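Local coordinates for protein Exo-beta-1,3-glucanase (Streptomyces sp. SirexAA-E, PDB 4PEY) that hydrolyses laminarin and laminarioligosaccharides from their non-reducing ends as a secreted exo-beta-1,3-glucanase, releasing glucose and laminaribiose, at residues N48-D53 against G376-G381; V128-P133 against F454-K459; V401-H406 against V410-N415. The protein carries 1 engineered substitution. One frame throughout, in Å; residues are numbered along the deposited sequence. Where two conformers were deposited one is given.

Contact 1: N48-D53 against G376-G381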
loop_
_atom_site.group_PDB
_atom_site.type_symbol
_atom_site.label_atom_id
_atom_site.label_comp_id
_atom_site.label_asym_id
_atom_site.label_seq_id
_atom_site.Cartn_x
_atom_site.Cartn_y
_atom_site.Cartn_z
ATOM N N ASN A 48 13.022 13.282 6.915
ATOM C CA ASN A 48 13.995 12.444 6.205
ATOM C C ASN A 48 13.332 11.656 5.076
ATOM O O ASN A 48 13.298 10.426 5.101
ATOM C CB ASN A 48 14.678 11.500 7.201
ATOM C CG ASN A 48 15.989 10.940 6.687
ATOM O OD1 ASN A 48 16.430 11.256 5.577
ATOM N ND2 ASN A 48 16.630 10.112 7.503
ATOM N N GLN A 49 12.811 12.372 4.082
ATOM C CA GLN A 49 11.935 11.757 3.087
ATOM C C GLN A 49 12.656 10.718 2.223
ATOM O O GLN A 49 12.059 9.701 1.837
ATOM C CB GLN A 49 11.285 12.825 2.191
ATOM C CG GLN A 49 10.363 12.201 1.145
ATOM C CD GLN A 49 9.479 13.183 0.392
ATOM O OE1 GLN A 49 8.634 12.769 -0.399
ATOM N NE2 GLN A 49 9.671 14.476 0.620
ATOM N N PHE A 50 13.932 10.952 1.928
ATOM C CA PHE A 50 14.648 10.060 1.015
ATOM C C PHE A 50 15.938 9.463 1.586
ATOM O O PHE A 50 16.751 8.918 0.840
ATOM C CB PHE A 50 14.961 10.800 -0.292
ATOM C CG PHE A 50 13.736 11.206 -1.064
ATOM C CD1 PHE A 50 12.924 10.241 -1.659
ATOM C CD2 PHE A 50 13.393 12.548 -1.206
ATOM C CE1 PHE A 50 11.797 10.605 -2.378
ATOM C CE2 PHE A 50 12.259 12.919 -1.924
ATOM C CZ PHE A 50 11.464 11.951 -2.512
ATOM N N GLY A 51 16.115 9.541 2.901
ATOM C CA GLY A 51 17.310 9.005 3.521
ATOM C C GLY A 51 17.301 7.490 3.568
ATOM O O GLY A 51 16.296 6.854 3.237
ATOM N N THR A 52 18.417 6.909 4.001
ATOM C CA THR A 52 18.552 5.458 4.040
ATOM C C THR A 52 18.370 4.872 5.441
ATOM O O THR A 52 18.407 3.652 5.611
ATOM C CB THR A 52 19.919 5.014 3.484
ATOM O OG1 THR A 52 20.968 5.726 4.153
ATOM C CG2 THR A 52 20.001 5.287 1.978
ATOM N N ASP A 53 18.140 5.720 6.440
ATOM C CA ASP A 53 17.900 5.199 7.780
ATOM C C ASP A 53 16.511 4.550 7.854
ATOM O O ASP A 53 15.582 4.955 7.151
ATOM C CB ASP A 53 18.058 6.302 8.833
ATOM C CG ASP A 53 19.528 6.647 9.108
ATOM O OD1 ASP A 53 20.425 5.863 8.727
ATOM O OD2 ASP A 53 19.790 7.691 9.728
ATOM N N GLY A 376 12.890 6.330 -8.744
ATOM C CA GLY A 376 13.423 7.679 -8.615
ATOM C C GLY A 376 13.091 8.353 -7.292
ATOM O O GLY A 376 12.388 7.788 -6.449
ATOM N N GLY A 377 13.596 9.569 -7.099
ATOM C CA GLY A 377 13.276 10.345 -5.911
ATOM C C GLY A 377 14.409 10.417 -4.905
ATOM O O GLY A 377 14.669 11.475 -4.324
ATOM N N ALA A 378 15.068 9.283 -4.681
ATOM C CA ALA A 378 16.249 9.235 -3.830
ATOM C C ALA A 378 17.482 9.046 -4.703
ATOM O O ALA A 378 18.453 8.391 -4.303
ATOM C CB ALA A 378 16.131 8.109 -2.808
ATOM N N GLY A 379 17.427 9.626 -5.898
ATOM C CA GLY A 379 18.426 9.401 -6.931
ATOM C C GLY A 379 17.741 8.792 -8.141
ATOM O O GLY A 379 16.616 8.305 -8.036
ATOM N N PRO A 380 18.402 8.818 -9.303
ATOM C CA PRO A 380 17.746 8.282 -10.501
ATOM C C PRO A 380 17.402 6.799 -10.359
ATOM O O PRO A 380 18.161 6.035 -9.760
ATOM C CB PRO A 380 18.789 8.500 -11.604
ATOM C CG PRO A 380 20.081 8.646 -10.892
ATOM C CD PRO A 380 19.770 9.286 -9.574
ATOM N N GLY A 381 16.252 6.414 -10.901
ATOM C CA GLY A 381 15.811 5.031 -10.918
ATOM C C GLY A 381 14.985 4.802 -12.165
ATOM O O GLY A 381 14.326 5.727 -12.650
#

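Contact 2: V128-P133 against F454-K459. Engineered in segment 454-459: A458 (natural residue Glu).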
loop_
_atom_site.group_PDB
_atom_site.type_symbol
_atom_site.label_atom_id
_atom_site.label_comp_id
_atom_site.label_asym_id
_atom_site.label_seq_id
_atom_site.Cartn_x
_atom_site.Cartn_y
_atom_site.Cartn_z
ATOM N N VAL A 128 -1.877 10.898 7.130
ATOM C CA VAL A 128 -0.923 10.305 6.211
ATOM C C VAL A 128 -1.372 10.421 4.769
ATOM O O VAL A 128 -2.554 10.678 4.490
ATOM C CB VAL A 128 -0.706 8.818 6.538
ATOM C CG1 VAL A 128 -0.133 8.676 7.945
ATOM C CG2 VAL A 128 -2.022 8.046 6.414
ATOM N N SER A 129 -0.437 10.235 3.845
ATOM C CA SER A 129 -0.832 9.966 2.466
ATOM C C SER A 129 -0.480 8.519 2.133
ATOM O O SER A 129 -0.767 7.627 2.941
ATOM C CB SER A 129 -0.203 10.975 1.510
ATOM O OG SER A 129 -0.825 12.235 1.752
ATOM N N GLN A 130 0.111 8.260 0.970
ATOM C CA GLN A 130 0.256 6.873 0.513
ATOM C C GLN A 130 1.343 6.067 1.239
ATOM O O GLN A 130 2.286 6.631 1.812
ATOM C CB GLN A 130 0.510 6.847 -1.001
ATOM C CG GLN A 130 -0.656 7.386 -1.843
ATOM C CD GLN A 130 -0.473 8.848 -2.250
ATOM O OE1 GLN A 130 0.289 9.591 -1.625
ATOM N NE2 GLN A 130 -1.162 9.259 -3.315
ATOM N N ALA A 131 1.187 4.739 1.200
ATOM C CA ALA A 131 2.102 3.776 1.825
ATOM C C ALA A 131 2.250 4.026 3.319
ATOM O O ALA A 131 3.366 4.053 3.851
ATOM C CB ALA A 131 3.478 3.795 1.142
ATOM N N ALA A 132 1.122 4.195 3.999
ATOM C CA ALA A 132 1.152 4.439 5.439
ATOM C C ALA A 132 0.062 3.618 6.130
ATOM O O ALA A 132 -0.886 4.173 6.715
ATOM C CB ALA A 132 0.982 5.925 5.731
ATOM N N PRO A 133 0.186 2.285 6.058
ATOM C CA PRO A 133 -0.898 1.414 6.525
ATOM C C PRO A 133 -1.167 1.461 8.027
ATOM O O PRO A 133 -0.270 1.656 8.848
ATOM C CB PRO A 133 -0.414 0.015 6.118
ATOM C CG PRO A 133 1.083 0.136 6.103
ATOM C CD PRO A 133 1.331 1.508 5.541
ATOM N N PHE A 454 -11.183 -0.198 -4.668
ATOM C CA PHE A 454 -10.428 1.048 -4.474
ATOM C C PHE A 454 -9.196 1.186 -5.378
ATOM O O PHE A 454 -8.251 0.395 -5.312
ATOM C CB PHE A 454 -9.977 1.263 -3.023
ATOM C CG PHE A 454 -9.279 2.589 -2.826
ATOM C CD1 PHE A 454 -9.999 3.726 -2.473
ATOM C CD2 PHE A 454 -7.908 2.708 -3.030
ATOM C CE1 PHE A 454 -9.360 4.953 -2.313
ATOM C CE2 PHE A 454 -7.270 3.924 -2.884
ATOM C CZ PHE A 454 -7.991 5.048 -2.515
ATOM N N TYR A 455 -9.201 2.240 -6.186
ATOM C CA TYR A 455 -8.041 2.604 -6.988
ATOM C C TYR A 455 -7.782 4.092 -6.867
ATOM O O TYR A 455 -8.713 4.900 -6.964
ATOM C CB TYR A 455 -8.248 2.235 -8.461
ATOM C CG TYR A 455 -7.070 2.540 -9.367
ATOM C CD1 TYR A 455 -5.812 2.013 -9.098
ATOM C CD2 TYR A 455 -7.221 3.332 -10.511
ATOM C CE1 TYR A 455 -4.731 2.268 -9.927
ATOM C CE2 TYR A 455 -6.142 3.590 -11.362
ATOM C CZ TYR A 455 -4.900 3.053 -11.066
ATOM O OH TYR A 455 -3.818 3.294 -11.891
ATOM N N GLN A 456 -6.522 4.451 -6.646
ATOM C CA GLN A 456 -6.101 5.852 -6.690
ATOM C C GLN A 456 -4.927 5.996 -7.637
ATOM O O GLN A 456 -3.905 5.313 -7.482
ATOM C CB GLN A 456 -5.714 6.378 -5.302
ATOM C CG GLN A 456 -5.359 7.891 -5.297
ATOM C CD GLN A 456 -3.886 8.180 -5.555
ATOM O OE1 GLN A 456 -3.001 7.583 -4.932
ATOM N NE2 GLN A 456 -3.616 9.101 -6.486
ATOM N N ASN A 457 -5.082 6.876 -8.624
ATOM C CA ASN A 457 -4.017 7.194 -9.553
ATOM C C ASN A 457 -3.840 8.694 -9.702
ATOM O O ASN A 457 -4.802 9.454 -9.575
ATOM C CB ASN A 457 -4.301 6.589 -10.929
ATOM C CG ASN A 457 -3.473 7.233 -12.026
ATOM O OD1 ASN A 457 -3.901 8.198 -12.670
ATOM N ND2 ASN A 457 -2.274 6.706 -12.242
ATOM N N ALA A 458 -2.604 9.117 -9.953
ATOM C CA ALA A 458 -2.356 10.426 -10.546
ATOM C C ALA A 458 -1.463 10.183 -11.741
ATOM O O ALA A 458 -0.552 9.353 -11.677
ATOM C CB ALA A 458 -1.710 11.393 -9.560
ATOM N N LYS A 459 -1.731 10.881 -12.839
ATOM C CA LYS A 459 -0.942 10.718 -14.054
ATOM C C LYS A 459 0.407 11.424 -13.913
ATOM O O LYS A 459 0.600 12.231 -13.002
ATOM C CB LYS A 459 -1.719 11.245 -15.267
ATOM C CG LYS A 459 -2.955 10.399 -15.634
ATOM C CD LYS A 459 -2.614 8.952 -16.006
ATOM C CE LYS A 459 -1.670 8.857 -17.196
ATOM N NZ LYS A 459 -1.250 7.453 -17.496
#

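Contact 3: V401-H406 against V410-N415. With BGC (beta-D-glucopyranose), chain B.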
loop_
_atom_site.group_PDB
_atom_site.type_symbol
_atom_site.label_atom_id
_atom_site.label_comp_id
_atom_site.label_asym_id
_atom_site.label_seq_id
_atom_site.Cartn_x
_atom_site.Cartn_y
_atom_site.Cartn_z
ATOM N N VAL A 401 2.570 1.867 -5.963
ATOM C CA VAL A 401 3.564 1.703 -7.005
ATOM C C VAL A 401 3.730 3.093 -7.604
ATOM O O VAL A 401 2.810 3.621 -8.228
ATOM C CB VAL A 401 3.114 0.642 -8.041
ATOM C CG1 VAL A 401 4.128 0.501 -9.165
ATOM C CG2 VAL A 401 2.895 -0.689 -7.342
ATOM N N TRP A 402 4.903 3.686 -7.392
ATOM C CA TRP A 402 5.067 5.134 -7.526
ATOM C C TRP A 402 6.297 5.539 -8.315
ATOM O O TRP A 402 7.425 5.355 -7.851
ATOM C CB TRP A 402 5.131 5.753 -6.125
ATOM C CG TRP A 402 5.262 7.263 -6.000
ATOM C CD1 TRP A 402 4.284 8.198 -6.224
ATOM C CD2 TRP A 402 6.405 7.989 -5.526
ATOM N NE1 TRP A 402 4.757 9.465 -5.932
ATOM C CE2 TRP A 402 6.057 9.362 -5.507
ATOM C CE3 TRP A 402 7.694 7.615 -5.123
ATOM C CZ2 TRP A 402 6.950 10.353 -5.096
ATOM C CZ3 TRP A 402 8.580 8.602 -4.728
ATOM C CH2 TRP A 402 8.201 9.955 -4.712
ATOM N N ARG A 403 6.080 6.091 -9.507
ATOM C CA ARG A 403 7.153 6.778 -10.213
ATOM C C ARG A 403 7.282 8.165 -9.575
ATOM O O ARG A 403 6.305 8.918 -9.520
ATOM C CB ARG A 403 6.877 6.874 -11.717
ATOM C CG ARG A 403 7.891 7.751 -12.434
ATOM C CD ARG A 403 7.738 7.763 -13.952
ATOM N NE ARG A 403 8.637 8.767 -14.512
ATOM C CZ ARG A 403 8.273 9.986 -14.901
ATOM N NH1 ARG A 403 7.002 10.374 -14.862
ATOM N NH2 ARG A 403 9.189 10.821 -15.349
ATOM N N ALA A 404 8.468 8.493 -9.061
ATOM C CA ALA A 404 8.633 9.724 -8.278
ATOM C C ALA A 404 8.307 10.981 -9.090
ATOM O O ALA A 404 8.759 11.129 -10.226
ATOM C CB ALA A 404 10.058 9.826 -7.723
ATOM N N ASP A 405 7.526 11.875 -8.490
ATOM C CA ASP A 405 7.198 13.171 -9.086
ATOM C C ASP A 405 8.047 14.298 -8.514
ATOM O O ASP A 405 8.022 15.416 -9.018
ATOM C CB ASP A 405 5.736 13.503 -8.835
ATOM C CG ASP A 405 5.433 13.569 -7.359
ATOM O OD1 ASP A 405 5.424 14.683 -6.783
ATOM O OD2 ASP A 405 5.271 12.486 -6.760
ATOM N N HIS A 406 8.760 14.010 -7.430
ATOM C CA HIS A 406 9.615 15.006 -6.791
ATOM C C HIS A 406 10.792 14.291 -6.145
ATOM O O HIS A 406 10.783 13.065 -6.025
ATOM C CB HIS A 406 8.832 15.828 -5.756
ATOM C CG HIS A 406 8.319 15.023 -4.604
ATOM N ND1 HIS A 406 7.083 14.409 -4.614
ATOM C CD2 HIS A 406 8.868 14.740 -3.397
ATOM C CE1 HIS A 406 6.901 13.770 -3.471
ATOM N NE2 HIS A 406 7.970 13.951 -2.715
ATOM N N VAL A 410 14.748 12.836 -10.846
ATOM C CA VAL A 410 13.410 12.822 -11.432
ATOM C C VAL A 410 13.389 13.585 -12.756
ATOM O O VAL A 410 13.968 14.666 -12.873
ATOM C CB VAL A 410 12.371 13.442 -10.455
ATOM C CG1 VAL A 410 10.992 13.555 -11.100
ATOM C CG2 VAL A 410 12.296 12.620 -9.164
ATOM N N GLY A 411 12.731 13.011 -13.757
ATOM C CA GLY A 411 12.593 13.652 -15.051
ATOM C C GLY A 411 11.935 12.713 -16.038
ATOM O O GLY A 411 12.010 11.495 -15.875
ATOM N N TRP A 412 11.316 13.276 -17.073
ATOM C CA TRP A 412 10.570 12.497 -18.055
ATOM C C TRP A 412 11.407 11.335 -18.608
ATOM O O TRP A 412 10.894 10.245 -18.860
ATOM C CB TRP A 412 10.091 13.408 -19.189
ATOM C CG TRP A 412 9.205 12.722 -20.191
ATOM C CD1 TRP A 412 9.477 12.510 -21.513
ATOM C CD2 TRP A 412 7.909 12.157 -19.954
ATOM N NE1 TRP A 412 8.437 11.854 -22.112
ATOM C CE2 TRP A 412 7.462 11.615 -21.181
ATOM C CE3 TRP A 412 7.084 12.056 -18.828
ATOM C CZ2 TRP A 412 6.224 10.981 -21.315
ATOM C CZ3 TRP A 412 5.848 11.426 -18.963
ATOM C CH2 TRP A 412 5.431 10.900 -20.199
ATOM N N GLU A 413 12.700 11.570 -18.781
ATOM C CA GLU A 413 13.574 10.472 -19.162
ATOM C C GLU A 413 14.442 10.004 -17.991
ATOM O O GLU A 413 14.703 8.814 -17.870
ATOM C CB GLU A 413 14.434 10.860 -20.370
ATOM C CG GLU A 413 13.662 10.802 -21.700
ATOM C CD GLU A 413 12.863 9.502 -21.877
ATOM O OE1 GLU A 413 13.476 8.432 -22.116
ATOM O OE2 GLU A 413 11.613 9.548 -21.775
ATOM N N THR A 414 14.833 10.911 -17.099
ATOM C CA THR A 414 15.725 10.566 -15.984
ATOM C C THR A 414 15.193 9.438 -15.091
ATOM O O THR A 414 15.952 8.526 -14.733
ATOM C CB THR A 414 16.023 11.809 -15.127
ATOM O OG1 THR A 414 16.612 12.814 -15.963
ATOM C CG2 THR A 414 16.989 11.479 -13.986
ATOM N N ASN A 415 13.908 9.472 -14.742
ATOM C CA ASN A 415 13.331 8.321 -14.048
ATOM C C ASN A 415 12.136 7.742 -14.809
ATOM O O ASN A 415 11.099 7.413 -14.230
ATOM C CB ASN A 415 12.958 8.653 -12.580
ATOM C CG ASN A 415 11.731 9.553 -12.429
ATOM O OD1 ASN A 415 11.490 10.449 -13.232
ATOM N ND2 ASN A 415 10.970 9.330 -11.349
HETATM C C2 BGC B . 0.462 12.702 -5.313
HETATM C C3 BGC B . 1.777 12.083 -4.847
HETATM C C4 BGC B . 2.871 13.139 -4.853
HETATM C C5 BGC B . 2.447 14.318 -3.992
HETATM C C6 BGC B . 3.537 15.378 -3.946
HETATM C C1 BGC B . 0.164 14.025 -4.602
HETATM O O2 BGC B . -0.593 11.775 -5.100
HETATM O O3 BGC B . 2.144 11.033 -5.716
HETATM O O4 BGC B . 4.085 12.598 -4.390
HETATM O O5 BGC B . 1.291 14.882 -4.567
HETATM O O6 BGC B . 3.627 16.009 -5.202
#

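Contact 1: N48-D53 against G376-G381
F50 meets G377 and A378 where two loops face each other across the seam between the paired beta-helices of the GH55 fold. The first loop follows helix 34-45 in the N-terminal half, and the second follows strand 367-375 in the C-terminal half. At the root of the side chain, F50 CB touches A378 CB at 3.9 Å, an apolar contact. From there CG swings anti to its own carbonyl carbon (chi1 -64°), which lays the ring along the G377 peptide. CG and CD1 each lie 3.4 Å from G377 O, and at the far end CZ is still 3.7 Å from the same oxygen. Near equality around the ring means that the carbonyl oxygen sits above its middle, 3.2 Å from the plane. All six ring carbons meet the oxygen, and CD1 and CE1 also come close to G377 C. The opposite face carries CG of the preceding Q49, which sandwiches the ring between an aliphatic carbon and a peptide group. G377 has positive phi and could hardly carry a side chain, since a CB there would be jammed against the carbonyl O of G376 and would also run into F50 CE1. No hydrogen bond joins the two segments; the backbones of G377 and G379 bond instead to E408. Back at the root of the residue, A378 CB also lies 3.8 Å from F50 O.

Contact 2: V128-P133 against F454-K459
The substrate pocket is bridged here by two glutamine side chains, Q130 from the loop after strand 123-125 and Q456 from strand 450-458. Q130 NE2 donates to Q456 OE1 over 3.0 Å in an almost straight bond, with an N-H...O angle of 172°. The two ends of this bond are used differently. Seen from the donor, the acceptor oxygen lies in the Q130 amide plane, the direction in which an N-H points; seen from the acceptor, the donor stands well above the Q456 carbonyl plane, away from the lone-pair directions. The amide planes are turned 52° from each other, and the side chains cross at about a right angle. Both chains bend at chi2, and on Q456, whose CG is anti to the backbone N, this bend turns the amide toward the opposite loop. In the GH55 fold of two beta-helices side by side, Q130 belongs to the N-terminal beta-helix and Q456 to the C-terminal one, making this a buried polar link across the groove between them. Q130 NE2 serves a second acceptor, O2 of the bound glucose, and with both N-H groups engaged its amide is fixed in rotation. Q456 stands behind as a second-shell residue: its NE2 donates to E436 OE2, and E436 in turn holds the same sugar. Two residues further along the strand, A458 points its CB toward the Q130 side. This alanine is engineered in place of the glutamate inferred to be the proton donor.

Contact 3: V401-H406 against V410-N415
R403 reaches N415 with a chain extended from CG to NE, CG lying anti to the backbone N (chi1 172°). Its NE donates to N415 O at 2.8 Å; the oxygen lies in the guanidinium plane, although the donor stands above the carbonyl plane. R403 NH2 makes a weak bond to G411 O at 2.9 Å and a salt bridge to D462, while NH1 is taken by H437 O. In return, N415 ND2 donates to A404 O at 3.1 Å, in the carbonyl plane and on a lone pair, and to I375 O as well. N415 OD1 is satisfied by G411 N over 2.9 Å with an angle of 176°, and N415 N bonds back to G411 O, closing the turn on itself. A leucine in place of R403 would probably deprive D462 of this salt bridge and N415 O of its guanidinium donor. V410 packs its methyls against A404 and H406 O. On the sugar side, D405 is gripped from several directions: OD1 takes glucose O6 at 2.7 Å and H406 ND1 at the same length, whereas OD2 takes glucose O4. W402 NE1 donates to glucose O3 at 3.1 Å and only weakly to D405 OD2. One carboxylate holding both O4 and O6 of a glucose is consistent with the terminal-sugar pocket of an exo-acting glycoside hydrolase.

How the contacts relate
From the N terminus, the chain opens contact 1 in the loop after helix 34-45 and contact 2 in the loop before strand 134-135, both in the first beta-helix. Contact 1 closes in the second beta-helix after strand 367-375. Contact 3 then opens and closes locally, as the turn beyond strand 399-403 folds back, before contact 2 closes on strand 450-458. Contacts 1 and 2 therefore cross, contact 3 nests inside contact 2, and it follows contact 1 in series. Contacts 1 and 3 touch through Q49 and H406 and through G376 and A404. Contacts 2 and 3 do not touch but reach the same bound glucose.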